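Local coordinates for N-acetylglucosamine 2-epimerase (Xylella fastidiosa, PDB 3GT5), which probably acts as a sugar isomerase, interconverting epimers at carbon 2 of a hexose or hexosamine, at residues A[62-66]-A[124-128]. Numbering follows the deposited sequence.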
# COMPACT_ATOMS: atom_id res chain seq x y z
N ALA A 62 9.29 1.39 -11.47
CA ALA A 62 10.01 0.10 -11.47
C ALA A 62 9.16 -1.04 -11.96
O ALA A 62 9.60 -1.79 -12.79
CB ALA A 62 10.59 -0.22 -10.10
N MET A 63 7.92 -1.18 -11.45
CA MET A 63 7.06 -2.26 -11.85
C MET A 63 6.65 -2.09 -13.34
O MET A 63 6.58 -3.06 -14.09
CB MET A 63 5.85 -2.35 -10.91
CG MET A 63 6.25 -2.66 -9.45
SD MET A 63 7.11 -4.26 -9.16
CE MET A 63 5.73 -5.29 -9.56
N ALA A 64 6.44 -0.86 -13.78
CA ALA A 64 6.19 -0.59 -15.21
C ALA A 64 7.38 -0.93 -16.11
O ALA A 64 7.19 -1.52 -17.17
CB ALA A 64 5.74 0.83 -15.43
N TYR A 65 8.58 -0.58 -15.70
CA TYR A 65 9.77 -0.99 -16.46
C TYR A 65 9.89 -2.51 -16.57
O TYR A 65 10.16 -3.02 -17.66
CB TYR A 65 11.02 -0.42 -15.83
CG TYR A 65 12.27 -0.96 -16.48
CD1 TYR A 65 12.68 -0.51 -17.73
CD2 TYR A 65 13.04 -1.89 -15.83
CE1 TYR A 65 13.86 -0.99 -18.31
CE2 TYR A 65 14.19 -2.39 -16.37
CZ TYR A 65 14.59 -1.96 -17.61
OH TYR A 65 15.75 -2.47 -18.11
N LEU A 66 9.66 -3.24 -15.47
CA LEU A 66 9.70 -4.71 -15.46
C LEU A 66 8.64 -5.32 -16.38
O LEU A 66 8.85 -6.36 -17.00
CB LEU A 66 9.56 -5.28 -14.04
CG LEU A 66 10.75 -5.02 -13.11
CD1 LEU A 66 10.49 -5.62 -11.74
CD2 LEU A 66 12.11 -5.54 -13.69
N CYS A 124 12.59 -2.36 -5.12
CA CYS A 124 12.32 -2.08 -6.54
C CYS A 124 13.58 -1.67 -7.30
O CYS A 124 13.79 -2.16 -8.44
CB CYS A 124 11.27 -0.99 -6.70
SG CYS A 124 9.63 -1.54 -6.25
N GLY A 125 14.42 -0.82 -6.70
CA GLY A 125 15.70 -0.44 -7.30
C GLY A 125 16.58 -1.64 -7.61
O GLY A 125 17.19 -1.71 -8.70
N LEU A 126 16.69 -2.59 -6.67
CA LEU A 126 17.49 -3.79 -6.93
C LEU A 126 16.87 -4.66 -8.04
O LEU A 126 17.60 -5.19 -8.88
CB LEU A 126 17.69 -4.59 -5.61
CG LEU A 126 18.58 -5.82 -5.64
CD1 LEU A 126 19.99 -5.44 -6.16
CD2 LEU A 126 18.64 -6.45 -4.27
N LYS A 127 15.53 -4.79 -8.05
CA LYS A 127 14.84 -5.55 -9.06
C LYS A 127 15.14 -5.07 -10.47
O LYS A 127 15.12 -5.89 -11.38
CB LYS A 127 13.32 -5.52 -8.87
CG LYS A 127 12.79 -6.41 -7.71
CD LYS A 127 11.26 -6.41 -7.58
CE LYS A 127 10.82 -7.28 -6.36
NZ LYS A 127 9.34 -7.36 -6.25
N VAL A 128 15.37 -3.77 -10.64
CA VAL A 128 15.64 -3.19 -11.98
C VAL A 128 17.13 -3.14 -12.28
O VAL A 128 17.55 -2.61 -13.29
CB VAL A 128 14.94 -1.84 -12.23
CG1 VAL A 128 13.46 -1.94 -11.93
CG2 VAL A 128 15.63 -0.67 -11.50
O HOH W 1 17.24 -4.10 -15.96
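Within these segments the backbones come nearest at Cys124, with CA atoms of Ala62 and Cys124 5.9 Å apart and their CB atoms 3.6 Å apart; two such small side chains are what permit so close a backbone approach. Gly125 and Leu126 lie on the far side of the turn, where Leu126 packs on helices 133-147 and 172-189. Lys127 contributes its aliphatic part, with its CB 4.0 Å from CD1 of Leu66; separately, the backbone O of Lys127 lies 3.8 Å from CD2 of Leu66. A long, extended chain suits this place: its methylenes lie by Leu66 while NZ reaches Glu187 of helix 172-189 in a salt bridge. Val128, the first residue to leave helical geometry, has the largest share of the interface. Its compact branched side chain places CG1 3.8 Å from Ala62 CB, 3.9 Å from Tyr65 CD2 and 4.2 Å from Leu66 CD2. Tyr65 adds a water-mediated polar link, since one water lies 3.1 Å from both Tyr65 OH and Val128 O and donates to the carbonyl. The contact thus joins helix 51-68 to the C-terminal end of helix 112-127 within the family's helical-hairpin (alpha/alpha) barrel; helix 71-88 packs alongside, Val77 on Ala62 and Leu74 on both Tyr65 and Val128.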